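Local coordinates for vacuolar aminopeptidase 1 (Saccharomyces cerevisiae, PDB 5JGF) that removes N-terminal amino acids, preferably neutral or hydrophobic ones, from peptides as a zinc-dependent vacuolar aminopeptidase built as a homododecamer, at the interface of chains A and B and the interface of chains A and C. Sequence-based numbering; all coordinates share one arbitrary frame. Chains: chain A/B/C, Vacuolar aminopeptidase 1.

Contact 1: the interface of chains A and B. Residues chain A 257, 436, 441-443; chain B 131, 159, 161-162.
B:Arg162 and A:Phe257 lie alongside one another, their side chains pointing opposite ways, where two subunits of this M18-family zinc aminopeptidase meet across a two-fold axis, a worked example of an arginine whose shaft and head do different jobs. The apolar part comes first. The CD methylene of B:Arg162 lies over one face of the phenyl ring, offset toward the rim, 3.5 Å from CE1 of A:Phe257, a CH-pi contact. CG of B:Pro159 touches the same ring at CE2, and the methyl of A:Ala443 sits over the centre of the B:Arg162 guanidinium.

Hydrogen bonds take up the head. With CG anti to the backbone N (chi1 168°) and the chain extended to NE, the guanidinium reaches past the ring to chain A. There NH2 of B:Arg162 gives a bond of 2.8 Å to the carbonyl O of A:Arg441, in the carbonyl plane and on a lone pair. NH2 of B:Arg162 also donates to OG of A:Ser436 at 3.0 Å, and both acceptors lie in the guanidinium plane, which should fix its rotation.

The charged pair is A:Arg441 with B:Asp131, their side chains crossing at about a right angle. Two nitrogens grip the carboxylate side-on. NE of A:Arg441 meets OD1 of B:Asp131 at 2.9 Å, nearly straight but from above the carboxylate plane. NH1 of A:Arg441 meets OD2 of B:Asp131 at 2.9 Å on the syn side, tilted from both planes. Guanidinium and carboxylate are turned 47° apart, a twisted salt bridge.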
# COMPACT_ATOMS: atom_id res chain seq x y z
N PHE A 257 34.25 22.86 21.27
CA PHE A 257 33.84 21.56 20.74
C PHE A 257 34.47 20.49 21.62
O PHE A 257 35.68 20.49 21.82
CB PHE A 257 34.33 21.37 19.30
CG PHE A 257 33.93 22.48 18.36
CD1 PHE A 257 32.71 23.13 18.49
CD2 PHE A 257 34.77 22.84 17.30
CE1 PHE A 257 32.32 24.12 17.59
CE2 PHE A 257 34.39 23.83 16.39
CZ PHE A 257 33.16 24.47 16.54
N SER A 436 23.95 19.79 19.70
CA SER A 436 24.21 18.38 19.46
C SER A 436 24.28 17.49 20.69
O SER A 436 25.17 16.63 20.79
CB SER A 436 25.51 18.25 18.67
OG SER A 436 25.55 19.19 17.61
N ARG A 441 30.46 14.09 19.79
CA ARG A 441 31.22 15.33 19.94
C ARG A 441 30.25 16.50 19.82
O ARG A 441 29.74 16.79 18.73
CB ARG A 441 32.32 15.43 18.88
CG ARG A 441 33.32 16.58 19.11
CD ARG A 441 34.47 16.51 18.10
NE ARG A 441 35.47 17.57 18.27
CZ ARG A 441 36.39 17.60 19.23
NH1 ARG A 441 37.26 18.60 19.28
NH2 ARG A 441 36.46 16.64 20.14
N ALA A 442 30.00 17.17 20.94
CA ALA A 442 29.07 18.29 20.97
C ALA A 442 29.74 19.66 20.99
O ALA A 442 30.95 19.78 20.80
CB ALA A 442 28.14 18.15 22.18
N ALA A 443 28.93 20.69 21.22
CA ALA A 443 29.45 22.05 21.25
C ALA A 443 28.63 22.98 22.14
O ALA A 443 27.43 22.78 22.34
CB ALA A 443 29.49 22.62 19.83
N ASP B 131 35.12 18.79 13.46
CA ASP B 131 35.80 20.09 13.50
C ASP B 131 36.30 20.41 12.09
O ASP B 131 37.17 19.71 11.57
CB ASP B 131 36.99 20.03 14.46
CG ASP B 131 36.58 19.85 15.91
OD1 ASP B 131 35.41 19.50 16.17
OD2 ASP B 131 37.44 20.05 16.80
N PRO B 159 39.39 25.17 13.91
CA PRO B 159 38.23 24.68 13.16
C PRO B 159 37.25 25.85 13.17
O PRO B 159 36.60 26.13 14.18
CB PRO B 159 37.76 23.49 14.00
CG PRO B 159 38.06 23.93 15.40
CD PRO B 159 39.42 24.61 15.27
N CYS B 161 34.45 26.17 11.57
CA CYS B 161 33.04 25.80 11.49
C CYS B 161 32.76 24.38 11.82
O CYS B 161 33.68 23.58 11.96
CB CYS B 161 32.46 26.15 10.13
SG CYS B 161 33.08 25.28 8.80
N ARG B 162 31.48 24.08 11.98
CA ARG B 162 31.03 22.75 12.35
C ARG B 162 29.56 22.64 11.96
O ARG B 162 28.80 23.60 12.14
CB ARG B 162 31.24 22.57 13.87
CG ARG B 162 30.58 21.36 14.51
CD ARG B 162 30.87 21.38 16.01
NE ARG B 162 30.27 20.26 16.73
CZ ARG B 162 28.97 20.12 16.94
NH1 ARG B 162 28.12 21.03 16.49
NH2 ARG B 162 28.51 19.05 17.57

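Contact 2: the interface of chains A and B. Residues chain A 129, 164-166, 183, 187; chain B 350, 352-353, 435-436.
The backbone of A:Pro164, A:Ser165 and A:Leu166 runs extended along chain B, while B:Ser436 takes positive phi and psi (51°/45°). This patch of the two-fold interface illustrates how a run of carbonyls can be read by side chains and bridging water.

B:Ser436 has OG anti to its carbonyl carbon (chi1 -45°), and this hydroxyl has two acceptors, between which its one hydrogen must be shared. OG of B:Ser436 hydrogen-bonds the carbonyl O of A:Ser165 at 3.0 Å, in the carbonyl plane and on a lone pair. The other bond runs from OG of B:Ser436 to OD1 of A:Asp129 at 3.2 Å, from above the carboxylate plane; the backbone N of A:Ser165 reaches that oxygen from the opposite face. OG of A:Ser165 bonds OD2 of A:Asp129 at 2.6 Å through its syn lone pair, so the acid both touches B:Ser436 and holds A:Ser165 in place.

The amide ND2 of B:Asn350 hydrogen-bonds the carbonyl O of A:Pro164 at 3.2 Å, from above the carbonyl plane. Water 3 joins that ND2 to the A:Ser165 carbonyl and the B:Ser436 backbone N. Water 2 links ND2 of B:Asn352 to the carbonyls of A:Pro164 and A:Gln183.

CB of A:Leu166 sits over the centre of the B:Phe353 ring, 3.8 Å from CE1, and NE2 of A:Gln183 comes within 3.5 Å of CE2 of B:Phe353. Polar and apolar contacts together join two subunits of the homododecamer.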
# COMPACT_ATOMS: atom_id res chain seq x y z
N ASP A 129 33.54 5.77 12.41
CA ASP A 129 34.76 6.43 12.00
C ASP A 129 35.27 7.47 12.98
O ASP A 129 35.71 8.55 12.59
CB ASP A 129 34.55 7.06 10.62
CG ASP A 129 34.10 6.03 9.59
OD1 ASP A 129 34.30 4.83 9.83
OD2 ASP A 129 33.55 6.43 8.54
N PRO A 164 34.23 0.96 11.76
CA PRO A 164 34.30 1.32 10.34
C PRO A 164 33.01 1.38 9.52
O PRO A 164 32.30 0.39 9.40
CB PRO A 164 35.27 0.29 9.78
CG PRO A 164 34.84 -0.94 10.51
CD PRO A 164 34.64 -0.44 11.95
N SER A 165 32.74 2.55 8.95
CA SER A 165 31.57 2.72 8.11
C SER A 165 31.88 1.94 6.83
O SER A 165 33.06 1.77 6.49
CB SER A 165 31.37 4.19 7.75
OG SER A 165 32.46 4.67 6.97
N LEU A 166 30.85 1.46 6.14
CA LEU A 166 31.04 0.74 4.89
C LEU A 166 31.07 1.78 3.78
O LEU A 166 30.27 2.71 3.78
CB LEU A 166 29.89 -0.24 4.64
CG LEU A 166 29.97 -1.00 3.31
CD1 LEU A 166 31.19 -1.92 3.32
CD2 LEU A 166 28.70 -1.83 3.10
N GLN A 183 26.42 -4.82 13.05
CA GLN A 183 27.14 -3.93 12.16
C GLN A 183 28.05 -2.89 12.80
O GLN A 183 29.08 -2.53 12.23
CB GLN A 183 26.14 -3.25 11.23
CG GLN A 183 25.31 -4.25 10.41
CD GLN A 183 24.36 -3.57 9.44
OE1 GLN A 183 23.56 -2.73 9.82
NE2 GLN A 183 24.44 -3.96 8.17
N VAL A 187 36.55 -2.47 15.67
CA VAL A 187 37.66 -3.26 15.15
C VAL A 187 38.85 -2.80 15.98
O VAL A 187 39.14 -1.61 16.05
CB VAL A 187 37.90 -2.95 13.66
CG1 VAL A 187 39.19 -3.61 13.19
CG2 VAL A 187 36.73 -3.46 12.84
N ASN B 350 35.84 -5.34 5.25
CA ASN B 350 35.26 -4.77 6.47
C ASN B 350 34.54 -5.95 7.11
O ASN B 350 33.49 -6.39 6.62
CB ASN B 350 34.26 -3.66 6.13
CG ASN B 350 33.71 -2.97 7.37
OD1 ASN B 350 33.46 -3.62 8.39
ND2 ASN B 350 33.51 -1.65 7.29
N ASN B 352 32.54 -6.30 9.45
CA ASN B 352 31.17 -6.10 9.88
C ASN B 352 30.15 -6.16 8.75
O ASN B 352 28.94 -6.14 8.99
CB ASN B 352 31.05 -4.76 10.62
CG ASN B 352 31.92 -4.71 11.86
OD1 ASN B 352 32.27 -5.75 12.42
ND2 ASN B 352 32.27 -3.51 12.31
N PHE B 353 30.64 -6.24 7.51
CA PHE B 353 29.78 -6.34 6.34
C PHE B 353 30.31 -7.44 5.42
O PHE B 353 30.58 -7.20 4.25
CB PHE B 353 29.74 -5.01 5.58
CG PHE B 353 29.24 -3.85 6.40
CD1 PHE B 353 30.11 -3.13 7.22
CD2 PHE B 353 27.89 -3.49 6.38
CE1 PHE B 353 29.65 -2.07 7.99
CE2 PHE B 353 27.42 -2.44 7.15
CZ PHE B 353 28.30 -1.72 7.96
N LEU B 435 39.76 1.13 4.48
CA LEU B 435 38.42 0.95 5.02
C LEU B 435 37.72 2.30 4.92
O LEU B 435 38.38 3.34 4.82
CB LEU B 435 38.47 0.55 6.50
CG LEU B 435 38.87 -0.86 6.93
CD1 LEU B 435 39.12 -0.89 8.44
CD2 LEU B 435 37.76 -1.84 6.55
N SER B 436 36.40 2.27 4.95
CA SER B 436 35.59 3.49 4.95
C SER B 436 35.89 4.52 3.87
O SER B 436 35.95 5.72 4.16
CB SER B 436 35.71 4.15 6.32
OG SER B 436 35.58 3.19 7.36
O HOH W 1 26.46 -6.24 7.82
O HOH W 2 31.18 -1.08 11.32
O HOH W 3 34.71 -0.01 5.20

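Contact 3: the interface of chains A and C. Residues chain A 358, 361, 404, 406-407; chain C 100, 116-117, 180-181.
A:Asn407 reaches into chain C with its whole side chain, an instance of one asparagine serving an interface from stem to tip. The backbone N of A:Asn407 bonds OE1 of C:Glu181 at 2.8 Å, on the anti side of the carboxylate. CB of A:Asn407 packs against C:Lys180 and lies 3.8 Å from CA of C:Glu181. With CG anti to the carbonyl carbon (chi1 -62°), the amide carbon CG of A:Asn407 comes 3.2 Å from OE1 of C:Glu181 and 3.5 Å from the carbonyl O of C:Val116. At the tip, ND2 of A:Asn407 donates almost straight to the carbonyl O of C:Val116 at 2.7 Å. ND2 of A:Asn407 also donates to the carbonyl O of C:Lys180 at 3.0 Å. Both acceptors lie in the amide plane and fix its rotation about CB-CG. OD1 of A:Asn407 turns to C:Lys100, tip to tip, 3.3 Å from CE of the lysine.

NZ of C:Lys100 forms a salt bridge within chain C to OE1 of C:Glu181 at 2.8 Å, on the syn side, which would help position the carboxylate that receives A:Asn407. CD1 of A:Leu358 approaches the other carboxylate oxygen, OE2 of C:Glu181. The patch joins chain A to chain C in an interface without exact two-fold symmetry, and thereby contributes to the dodecamer.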
# COMPACT_ATOMS: atom_id res chain seq x y z
N LEU A 358 11.07 26.53 20.08
CA LEU A 358 9.97 27.42 20.44
C LEU A 358 10.39 28.89 20.50
O LEU A 358 11.27 29.26 21.28
CB LEU A 358 9.38 27.00 21.78
CG LEU A 358 8.25 27.84 22.37
CD1 LEU A 358 7.04 27.80 21.45
CD2 LEU A 358 7.89 27.30 23.75
N HIS A 361 11.61 30.92 23.51
CA HIS A 361 11.95 29.93 24.52
C HIS A 361 13.15 29.07 24.14
O HIS A 361 13.11 27.84 24.25
CB HIS A 361 10.75 29.02 24.83
CG HIS A 361 9.55 29.76 25.35
ND1 HIS A 361 8.76 30.55 24.55
CD2 HIS A 361 9.00 29.81 26.59
CE1 HIS A 361 7.77 31.06 25.27
NE2 HIS A 361 7.89 30.62 26.51
N GLN A 404 11.97 25.75 26.44
CA GLN A 404 10.73 24.99 26.57
C GLN A 404 10.45 24.45 25.18
O GLN A 404 10.74 25.10 24.17
CB GLN A 404 9.56 25.86 27.05
CG GLN A 404 8.26 25.05 27.20
CD GLN A 404 7.20 25.76 28.02
OE1 GLN A 404 7.49 26.34 29.07
NE2 GLN A 404 5.96 25.70 27.56
N LYS A 406 8.22 23.06 21.87
CA LYS A 406 7.04 23.54 21.17
C LYS A 406 5.94 22.56 21.56
O LYS A 406 6.25 21.41 21.90
CB LYS A 406 7.28 23.52 19.65
CG LYS A 406 8.34 24.52 19.20
CD LYS A 406 8.60 24.45 17.70
CE LYS A 406 7.38 24.88 16.89
NZ LYS A 406 7.72 24.95 15.43
N ASN A 407 4.68 22.98 21.52
CA ASN A 407 3.58 22.10 21.90
C ASN A 407 3.50 20.83 21.07
O ASN A 407 2.98 19.82 21.56
CB ASN A 407 2.24 22.85 21.81
CG ASN A 407 2.15 24.03 22.75
OD1 ASN A 407 2.98 24.21 23.65
ND2 ASN A 407 1.11 24.84 22.56
N LYS C 100 2.46 30.33 28.32
CA LYS C 100 3.87 29.98 28.28
C LYS C 100 4.69 31.00 29.07
O LYS C 100 4.20 32.08 29.39
CB LYS C 100 4.35 29.92 26.82
CG LYS C 100 4.02 28.60 26.14
CD LYS C 100 4.29 28.64 24.64
CE LYS C 100 4.08 27.27 24.02
NZ LYS C 100 3.45 27.39 22.67
N VAL C 116 0.49 29.62 24.44
CA VAL C 116 0.12 28.75 25.55
C VAL C 116 0.59 27.32 25.32
O VAL C 116 1.08 26.98 24.24
CB VAL C 116 -1.42 28.72 25.76
CG1 VAL C 116 -1.94 30.12 26.06
CG2 VAL C 116 -2.10 28.16 24.52
N ALA C 117 0.43 26.49 26.35
CA ALA C 117 0.82 25.09 26.29
C ALA C 117 -0.23 24.26 27.01
O ALA C 117 -0.88 24.73 27.94
CB ALA C 117 2.18 24.89 26.95
N LYS C 180 -1.21 21.39 18.02
CA LYS C 180 -1.34 22.16 19.26
C LYS C 180 -0.44 23.39 19.38
O LYS C 180 -0.66 24.24 20.25
CB LYS C 180 -1.13 21.24 20.47
CG LYS C 180 -2.14 20.11 20.59
CD LYS C 180 -2.06 19.46 21.95
CE LYS C 180 -0.71 18.81 22.18
NZ LYS C 180 -0.45 17.69 21.24
N GLU C 181 0.58 23.49 18.54
CA GLU C 181 1.48 24.64 18.58
C GLU C 181 1.09 25.71 17.55
O GLU C 181 1.09 26.90 17.85
CB GLU C 181 2.93 24.19 18.33
CG GLU C 181 3.96 25.32 18.23
CD GLU C 181 4.08 26.13 19.51
OE1 GLU C 181 3.89 25.55 20.60
OE2 GLU C 181 4.37 27.34 19.43

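Contact 1 and contact 2 belong to the same two-fold interface, with centres of their C-alpha atoms about 23 Å apart. Ser436 serves in both, from chain A in contact 1 and from chain B in contact 2; the two-fold repeats each contact with the chains exchanged, so Ser436 of either chain takes part in both. Contact 3 lies about 28 Å from contact 1 and about 42 Å from contact 2 and turns to another neighbour; it shares no residue with either, and its chain C side includes strand 116-119. Holding different neighbours through separate patches is consistent with the homododecamer.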